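Local atomic coordinates of fructose-bisphosphate aldolase (Slackia heliotrinireducens, PDB entry 4MOZ), a protein that belongs to the DeoC/LacD family of aldolases and adopts the closed eight-stranded fold of a TIM barrel. Residues D7-P12 and T22-Y27; P12-A17 and Q165-G170; L171-W176 and G205-K210. All blocks are in the same frame, centred on the assembly; numbering follows the deposited sequence.

Interaction 1 of 3, residues D7-P12 and T22-Y27; sequences DQVKVP and TYIDNY
V9 CG1 lies over one face of the Y27 ring, 4.3 Å from the ring centroid and 26° off the ring normal, a CH-pi contact, while the sister methyl CG2 lies 3.9 Å from CD1 of the same ring. The Y23 ring is met obliquely by its neighbours: V9 CG1, V11 CG2 and P12 CD gather around its CD2, CE2 and CZ atoms, and the carbonyl O of K10 approaches CE2. The example illustrates how an N-terminal extension can be folded back on the helix that follows it, here helix 20-30, in a protein whose core is a TIM barrel. Residues 9-12 run as an irregular chain across one side of that helix, and the cohesion between the two segments is apolar. V9 enters between neighbouring turns, since Y23 and Y27 are four residues apart, and its CG2 also approaches I24 CG2 at 4.2 Å. With CG1 anti to the backbone N (chi1 177°), V11 turns its other methyl, CG2, to I24 CG1 at 3.8 Å, the two side chains crossing at about a right angle. The Y23 hydroxyl is hydrogen-bonded to D207, and R89 of the second subunit packs on both Y23 and P12. Proline and tyrosine reach toward each other tip to tip, P12 CD lying 3.6 Å from Y23 OH.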
loop_
_atom_site.group_PDB
_atom_site.type_symbol
_atom_site.label_atom_id
_atom_site.label_comp_id
_atom_site.label_asym_id
_atom_site.label_seq_id
_atom_site.Cartn_x
_atom_site.Cartn_y
_atom_site.Cartn_z
ATOM N N ASP C 7 7.253 36.104 22.049
ATOM C CA ASP C 7 6.707 36.918 20.954
ATOM C C ASP C 7 7.574 36.938 19.694
ATOM O O ASP C 7 7.083 37.226 18.604
ATOM C CB ASP C 7 6.451 38.353 21.430
ATOM C CG ASP C 7 5.298 38.449 22.423
ATOM O OD1 ASP C 7 4.881 37.414 22.987
ATOM O OD2 ASP C 7 4.807 39.574 22.647
ATOM N N GLN C 8 8.860 36.638 19.847
ATOM C CA GLN C 8 9.790 36.624 18.716
ATOM C C GLN C 8 9.787 35.318 17.916
ATOM O O GLN C 8 10.382 35.250 16.838
ATOM C CB GLN C 8 11.204 36.927 19.194
ATOM C CG GLN C 8 11.440 38.382 19.552
ATOM C CD GLN C 8 12.849 38.611 20.038
ATOM O OE1 GLN C 8 13.174 38.310 21.182
ATOM N NE2 GLN C 8 13.699 39.135 19.165
ATOM N N VAL C 9 9.140 34.286 18.450
ATOM C CA VAL C 9 8.980 33.014 17.742
ATOM C C VAL C 9 7.973 33.198 16.604
ATOM O O VAL C 9 6.817 33.554 16.841
ATOM C CB VAL C 9 8.505 31.878 18.688
ATOM C CG1 VAL C 9 8.255 30.588 17.919
ATOM C CG2 VAL C 9 9.511 31.640 19.806
ATOM N N LYS C 10 8.422 32.975 15.372
ATOM C CA LYS C 10 7.523 32.986 14.219
ATOM C C LYS C 10 6.771 31.661 14.109
ATOM O O LYS C 10 7.354 30.617 13.796
ATOM C CB LYS C 10 8.280 33.297 12.927
ATOM C CG LYS C 10 8.546 34.778 12.729
ATOM C CD LYS C 10 9.352 35.038 11.471
ATOM C CE LYS C 10 9.770 36.497 11.400
ATOM N NZ LYS C 10 10.832 36.714 10.380
ATOM N N VAL C 11 5.473 31.712 14.393
ATOM C CA VAL C 11 4.625 30.534 14.337
ATOM C C VAL C 11 4.120 30.360 12.904
ATOM O O VAL C 11 3.388 31.220 12.396
ATOM C CB VAL C 11 3.449 30.641 15.335
ATOM C CG1 VAL C 11 2.519 29.440 15.222
ATOM C CG2 VAL C 11 3.971 30.784 16.760
ATOM N N PRO C 12 4.523 29.254 12.241
ATOM C CA PRO C 12 4.045 28.994 10.881
ATOM C C PRO C 12 2.537 28.745 10.849
ATOM O O PRO C 12 1.939 28.382 11.867
ATOM C CB PRO C 12 4.822 27.740 10.459
ATOM C CG PRO C 12 5.232 27.090 11.735
ATOM C CD PRO C 12 5.437 28.198 12.721
ATOM N N THR C 22 1.598 25.635 22.792
ATOM C CA THR C 22 2.405 24.421 22.857
ATOM C C THR C 22 3.599 24.503 21.902
ATOM O O THR C 22 4.717 24.140 22.271
ATOM C CB THR C 22 1.561 23.169 22.539
ATOM O OG1 THR C 22 0.438 23.123 23.425
ATOM C CG2 THR C 22 2.377 21.896 22.717
ATOM N N TYR C 23 3.359 24.992 20.684
ATOM C CA TYR C 23 4.426 25.130 19.695
ATOM C C TYR C 23 5.514 26.074 20.181
ATOM O O TYR C 23 6.705 25.798 20.014
ATOM C CB TYR C 23 3.887 25.625 18.352
ATOM C CG TYR C 23 4.977 25.880 17.337
ATOM C CD1 TYR C 23 5.516 24.834 16.589
ATOM C CD2 TYR C 23 5.486 27.165 17.132
ATOM C CE1 TYR C 23 6.518 25.058 15.658
ATOM C CE2 TYR C 23 6.495 27.398 16.205
ATOM C CZ TYR C 23 7.002 26.340 15.471
ATOM O OH TYR C 23 7.999 26.550 14.548
ATOM N N ILE C 24 5.094 27.196 20.762
ATOM C CA ILE C 24 6.030 28.177 21.294
ATOM C C ILE C 24 6.774 27.575 22.484
ATOM O O ILE C 24 7.998 27.671 22.555
ATOM C CB ILE C 24 5.332 29.512 21.655
ATOM C CG1 ILE C 24 4.706 30.137 20.397
ATOM C CG2 ILE C 24 6.323 30.481 22.293
ATOM C CD1 ILE C 24 3.649 31.188 20.672
ATOM N N ASP C 25 6.039 26.931 23.392
ATOM C CA ASP C 25 6.654 26.204 24.504
ATOM C C ASP C 25 7.785 25.310 23.997
ATOM O O ASP C 25 8.891 25.331 24.533
ATOM C CB ASP C 25 5.621 25.346 25.243
ATOM C CG ASP C 25 4.654 26.163 26.085
ATOM O OD1 ASP C 25 4.872 27.376 26.287
ATOM O OD2 ASP C 25 3.658 25.577 26.554
ATOM N N ASN C 26 7.500 24.545 22.947
ATOM C CA ASN C 26 8.449 23.562 22.420
ATOM C C ASN C 26 9.625 24.187 21.680
ATOM O O ASN C 26 10.755 23.695 21.766
ATOM C CB ASN C 26 7.732 22.534 21.542
ATOM C CG ASN C 26 6.868 21.580 22.353
ATOM O OD1 ASN C 26 7.237 21.175 23.459
ATOM N ND2 ASN C 26 5.715 21.210 21.802
ATOM N N TYR C 27 9.354 25.273 20.962
ATOM C CA TYR C 27 10.401 26.013 20.275
ATOM C C TYR C 27 11.357 26.663 21.283
ATOM O O TYR C 27 12.577 26.637 21.098
ATOM C CB TYR C 27 9.793 27.071 19.363
ATOM C CG TYR C 27 10.746 27.568 18.306
ATOM C CD1 TYR C 27 11.659 28.586 18.580
ATOM C CD2 TYR C 27 10.731 27.022 17.023
ATOM C CE1 TYR C 27 12.533 29.042 17.603
ATOM C CE2 TYR C 27 11.597 27.470 16.044
ATOM C CZ TYR C 27 12.494 28.477 16.336
ATOM O OH TYR C 27 13.355 28.916 15.362
#

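Interaction 2 of 3, residues P12-A17 and Q165-G170; sequences PADVLA and QAHEEG
D14 OD2 is gripped from two chains: ND1 of H167 donates to it at 2.8 Å in a nearly straight bond (173° at the hydrogen), and R84 of the second subunit forms a salt bridge with the same oxygen. The acceptor lies in the plane of the imidazole, at its edge, yet the carboxylate is turned 79° from the ring and is met from above its own plane. D14 belongs to a type I turn, P12 to V15, closed by V15 N on P12 O. The turn lays the loop against the last turn of helix 152-168, where G170, with positive phi, completes a Schellman motif. Nearby, V15 CA makes a CA-H...O contact of 3.4 Å with H167 O, and V15 CG2 packs on H167 CB at 3.7 Å. P12 CG comes obliquely to the ring, nearest CE1 at 4.3 Å. L16 CD1 and E168 CG meet at 3.7 Å, the two side chains lying side by side and pointing the same way. The other ring nitrogen, NE2, is hydrogen-bonded to D207. Two carboxylates would tend to favour a doubly protonated imidazole, an effect tempered by the arginines of the second subunit that each also binds.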
loop_
_atom_site.group_PDB
_atom_site.type_symbol
_atom_site.label_atom_id
_atom_site.label_comp_id
_atom_site.label_asym_id
_atom_site.label_seq_id
_atom_site.Cartn_x
_atom_site.Cartn_y
_atom_site.Cartn_z
ATOM N N PRO C 12 4.523 29.254 12.241
ATOM C CA PRO C 12 4.045 28.994 10.881
ATOM C C PRO C 12 2.537 28.745 10.849
ATOM O O PRO C 12 1.939 28.382 11.867
ATOM C CB PRO C 12 4.822 27.740 10.459
ATOM C CG PRO C 12 5.232 27.090 11.735
ATOM C CD PRO C 12 5.437 28.198 12.721
ATOM N N ALA C 13 1.940 28.944 9.677
ATOM C CA ALA C 13 0.489 28.961 9.520
ATOM C C ALA C 13 -0.164 27.579 9.587
ATOM O O ALA C 13 -1.397 27.474 9.600
ATOM C CB ALA C 13 0.124 29.661 8.225
ATOM N N ASP C 14 0.658 26.527 9.618
ATOM C CA ASP C 14 0.155 25.158 9.765
ATOM C C ASP C 14 0.112 24.702 11.228
ATOM O O ASP C 14 -0.315 23.583 11.525
ATOM C CB ASP C 14 0.943 24.167 8.889
ATOM C CG ASP C 14 2.434 24.144 9.202
ATOM O OD1 ASP C 14 2.929 25.076 9.865
ATOM O OD2 ASP C 14 3.123 23.189 8.778
ATOM N N VAL C 15 0.563 25.568 12.133
ATOM C CA VAL C 15 0.378 25.348 13.567
ATOM C C VAL C 15 -0.960 25.965 13.949
ATOM O O VAL C 15 -1.113 27.190 13.945
ATOM C CB VAL C 15 1.511 25.971 14.410
ATOM C CG1 VAL C 15 1.222 25.811 15.898
ATOM C CG2 VAL C 15 2.855 25.351 14.057
ATOM N N LEU C 16 -1.925 25.112 14.272
ATOM C CA LEU C 16 -3.308 25.539 14.472
ATOM C C LEU C 16 -3.471 26.368 15.740
ATOM O O LEU C 16 -2.633 26.302 16.645
ATOM C CB LEU C 16 -4.250 24.327 14.486
ATOM C CG LEU C 16 -4.092 23.289 13.361
ATOM C CD1 LEU C 16 -5.046 22.124 13.567
ATOM C CD2 LEU C 16 -4.286 23.902 11.980
ATOM N N ALA C 17 -4.552 27.145 15.788
ATOM C CA ALA C 17 -4.829 28.057 16.900
ATOM C C ALA C 17 -4.668 27.413 18.282
ATOM O O ALA C 17 -4.017 27.981 19.161
ATOM C CB ALA C 17 -6.216 28.673 16.751
ATOM N N GLN C 165 1.341 16.986 10.390
ATOM C CA GLN C 165 0.761 16.376 11.584
ATOM C C GLN C 165 1.431 16.849 12.866
ATOM O O GLN C 165 0.756 17.058 13.880
ATOM C CB GLN C 165 0.822 14.853 11.501
ATOM C CG GLN C 165 -0.214 14.240 10.574
ATOM C CD GLN C 165 -0.108 12.728 10.497
ATOM O OE1 GLN C 165 -1.091 12.025 10.700
ATOM N NE2 GLN C 165 1.089 12.222 10.211
ATOM N N ALA C 166 2.753 17.014 12.818
ATOM C CA ALA C 166 3.505 17.504 13.968
ATOM C C ALA C 166 3.082 18.920 14.344
ATOM O O ALA C 166 2.869 19.221 15.521
ATOM C CB ALA C 166 4.998 17.448 13.699
ATOM N N HIS C 167 2.942 19.778 13.338
ATOM C CA HIS C 167 2.560 21.164 13.567
ATOM C C HIS C 167 1.147 21.298 14.034
ATOM O O HIS C 167 0.822 22.222 14.776
ATOM C CB HIS C 167 2.836 22.018 12.340
ATOM C CG HIS C 167 4.299 22.319 12.147
ATOM N ND1 HIS C 167 4.802 22.763 10.983
ATOM C CD2 HIS C 167 5.379 22.199 13.024
ATOM C CE1 HIS C 167 6.133 22.936 11.107
ATOM N NE2 HIS C 167 6.483 22.589 12.358
ATOM N N GLU C 168 0.306 20.355 13.624
ATOM C CA GLU C 168 -1.060 20.247 14.126
ATOM C C GLU C 168 -1.042 20.020 15.642
ATOM O O GLU C 168 -1.947 20.458 16.352
ATOM C CB GLU C 168 -1.776 19.096 13.412
ATOM C CG GLU C 168 -3.241 18.921 13.772
ATOM C CD GLU C 168 -3.886 17.711 13.114
ATOM O OE1 GLU C 168 -3.197 16.968 12.375
ATOM O OE2 GLU C 168 -5.095 17.504 13.341
ATOM N N GLU C 169 0.008 19.353 16.121
ATOM C CA GLU C 169 0.158 19.020 17.537
ATOM C C GLU C 169 1.039 20.003 18.302
ATOM O O GLU C 169 1.221 19.862 19.509
ATOM C CB GLU C 169 0.723 17.601 17.697
ATOM C CG GLU C 169 -0.255 16.488 17.349
ATOM C CD GLU C 169 -1.512 16.503 18.208
ATOM O OE1 GLU C 169 -1.437 16.894 19.396
ATOM O OE2 GLU C 169 -2.580 16.116 17.688
ATOM N N GLY C 170 1.589 20.993 17.605
ATOM C CA GLY C 170 2.488 21.964 18.234
ATOM C C GLY C 170 3.884 21.428 18.517
ATOM O O GLY C 170 4.584 21.934 19.398
#

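Interaction 3 of 3, residues L171-W176 and G205-K210; sequences LIVVLW and GADFVK
Strands 172-176 and 208-210 pair in parallel as adjacent staves of the TIM barrel, joined through helix 191-204 in a beta-alpha-beta crossover. Their axes approach to 4.6 Å at an angle of 23°, and V174, L175 and W176 stand opposite F208, V209 and K210. The ladder alternates as parallel pairing requires: F208 N donates to V173 O at 3.1 Å, L175 N to F208 O at 3.0 Å, and K210 N to L175 O at 2.8 Å. At its entrance the pattern is elaborated. V173 O also accepts D207 N at 3.0 Å, while V173 N is taken up by the D207 side chain, whose OD2 offers its anti lone pair at 2.7 Å. This carboxylate thus supplies the acceptor for a strand amide just before its own chain becomes a strand. OD2 also bonds to H167 NE2, and OD1 to Y23 and R89 of the second subunit.

Side chains divide between the two faces. On one, V174 stands beside F208 and W176 beside K210; K210 CG, anti to the backbone N (chi1 156°), lies over the five-membered ring of W176, 3.7 Å from its centroid and 28° off the normal, a CH-pi contact. K102 makes a cation-pi interaction with the same tryptophan. The other carries L175 and V209, and L175 CD1 packs at 3.7 Å on A206 CB, in the loop before the strand.

G205, with positive phi, ends helix 191-204 in a Schellman motif, and A206 and D207 lead on to the second strand. Strand 172-177 uses its other edge to bond with strand 138-145, F208, V209 and K210 pack on strand 237-240, and helix 152-168 covers V173 through V163, A166 and H167.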
loop_
_atom_site.group_PDB
_atom_site.type_symbol
_atom_site.label_atom_id
_atom_site.label_comp_id
_atom_site.label_asym_id
_atom_site.label_seq_id
_atom_site.Cartn_x
_atom_site.Cartn_y
_atom_site.Cartn_z
ATOM N N LEU C 171 4.288 20.401 17.772
ATOM C CA LEU C 171 5.634 19.846 17.872
ATOM C C LEU C 171 6.524 20.477 16.818
ATOM O O LEU C 171 6.067 20.772 15.712
ATOM C CB LEU C 171 5.606 18.329 17.668
ATOM C CG LEU C 171 4.879 17.482 18.714
ATOM C CD1 LEU C 171 4.621 16.087 18.166
ATOM C CD2 LEU C 171 5.663 17.418 20.020
ATOM N N ILE C 172 7.792 20.690 17.152
ATOM C CA ILE C 172 8.743 21.177 16.159
ATOM C C ILE C 172 9.207 20.015 15.277
ATOM O O ILE C 172 9.043 18.848 15.642
ATOM C CB ILE C 172 9.940 21.939 16.782
ATOM C CG1 ILE C 172 10.888 20.985 17.510
ATOM C CG2 ILE C 172 9.456 23.063 17.702
ATOM C CD1 ILE C 172 12.318 21.477 17.567
ATOM N N VAL C 173 9.759 20.334 14.107
ATOM C CA VAL C 173 10.227 19.303 13.189
ATOM C C VAL C 173 11.626 19.598 12.663
ATOM O O VAL C 173 11.877 20.664 12.098
ATOM C CB VAL C 173 9.273 19.114 11.991
ATOM C CG1 VAL C 173 9.761 17.982 11.094
ATOM C CG2 VAL C 173 7.856 18.831 12.471
ATOM N N VAL C 174 12.523 18.637 12.855
ATOM C CA VAL C 174 13.867 18.689 12.293
ATOM C C VAL C 174 13.968 17.624 11.199
ATOM O O VAL C 174 13.713 16.443 11.446
ATOM C CB VAL C 174 14.956 18.426 13.361
ATOM C CG1 VAL C 174 16.350 18.547 12.754
ATOM C CG2 VAL C 174 14.802 19.372 14.550
ATOM N N LEU C 175 14.332 18.045 9.992
ATOM C CA LEU C 175 14.576 17.104 8.913
ATOM C C LEU C 175 16.068 16.962 8.652
ATOM O O LEU C 175 16.767 17.957 8.474
ATOM C CB LEU C 175 13.854 17.540 7.635
ATOM C CG LEU C 175 12.322 17.598 7.659
ATOM C CD1 LEU C 175 11.800 18.105 6.322
ATOM C CD2 LEU C 175 11.711 16.243 7.995
ATOM N N TRP C 176 16.554 15.726 8.664
ATOM C CA TRP C 176 17.885 15.424 8.164
ATOM C C TRP C 176 17.742 15.236 6.693
ATOM O O TRP C 176 16.944 14.418 6.250
ATOM C CB TRP C 176 18.398 14.124 8.754
ATOM C CG TRP C 176 18.915 14.201 10.164
ATOM C CD1 TRP C 176 20.228 14.036 10.589
ATOM C CD2 TRP C 176 18.136 14.421 11.394
ATOM N NE1 TRP C 176 20.319 14.152 11.951
ATOM C CE2 TRP C 176 19.101 14.380 12.498
ATOM C CE3 TRP C 176 16.794 14.644 11.678
ATOM C CZ2 TRP C 176 18.714 14.556 13.823
ATOM C CZ3 TRP C 176 16.414 14.829 13.013
ATOM C CH2 TRP C 176 17.352 14.780 14.062
ATOM N N GLY C 205 8.148 22.330 5.026
ATOM C CA GLY C 205 7.666 23.101 6.172
ATOM C C GLY C 205 8.391 22.850 7.480
ATOM O O GLY C 205 7.856 23.151 8.553
ATOM N N ALA C 206 9.605 22.307 7.398
ATOM C CA ALA C 206 10.410 22.021 8.588
ATOM C C ALA C 206 10.767 23.283 9.375
ATOM O O ALA C 206 10.893 24.372 8.809
ATOM C CB ALA C 206 11.673 21.262 8.209
ATOM N N ASP C 207 10.917 23.126 10.686
ATOM C CA ASP C 207 11.423 24.194 11.534
ATOM C C ASP C 207 12.940 24.307 11.435
ATOM O O ASP C 207 13.493 25.412 11.459
ATOM C CB ASP C 207 11.000 23.946 12.975
ATOM C CG ASP C 207 9.505 23.940 13.132
ATOM O OD1 ASP C 207 8.871 24.970 12.812
ATOM O OD2 ASP C 207 8.958 22.897 13.536
ATOM N N PHE C 208 13.601 23.155 11.328
ATOM C CA PHE C 208 15.047 23.081 11.177
ATOM C C PHE C 208 15.422 22.027 10.147
ATOM O O PHE C 208 14.696 21.049 9.958
ATOM C CB PHE C 208 15.726 22.760 12.515
ATOM C CG PHE C 208 15.573 23.840 13.548
ATOM C CD1 PHE C 208 16.434 24.933 13.565
ATOM C CD2 PHE C 208 14.562 23.769 14.502
ATOM C CE1 PHE C 208 16.287 25.936 14.511
ATOM C CE2 PHE C 208 14.413 24.766 15.454
ATOM C CZ PHE C 208 15.277 25.850 15.459
ATOM N N VAL C 209 16.554 22.239 9.483
ATOM C CA VAL C 209 17.092 21.275 8.531
ATOM C C VAL C 209 18.547 20.966 8.876
ATOM O O VAL C 209 19.361 21.878 9.058
ATOM C CB VAL C 209 16.952 21.749 7.060
ATOM C CG1 VAL C 209 17.549 23.136 6.849
ATOM C CG2 VAL C 209 17.572 20.740 6.098
ATOM N N LYS C 210 18.858 19.678 8.988
ATOM C CA LYS C 210 20.221 19.231 9.230
ATOM C C LYS C 210 20.837 18.744 7.924
ATOM O O LYS C 210 20.309 17.843 7.285
ATOM C CB LYS C 210 20.244 18.151 10.332
ATOM C CG LYS C 210 21.423 17.185 10.334
ATOM C CD LYS C 210 22.793 17.833 10.449
ATOM C CE LYS C 210 23.868 16.757 10.568
ATOM N NZ LYS C 210 25.034 16.979 9.673
#

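How the interactions relate
All three contacts converge on D207 of interaction 3. Its OD1 lies 2.5 Å from Y23 OH of interaction 1, and its OD2 lies 2.8 Å from H167 NE2 of interaction 2, both probable hydrogen bonds. Interactions 1 and 2, with centres about 10 Å apart, share P12 and are joined again where N26 ND2 approaches G170 O at 2.8 Å; V15 CG1 packs on Y23 CB at 3.6 Å. The centre of interaction 3 is about 13 Å from each of the others. A polar chain from D14 through H167 to D207 and Y23 thus links the N-terminal loop, the end of helix 152-168, the loop before strand 208-210 and helix 20-30; all three contacts touch the second subunit.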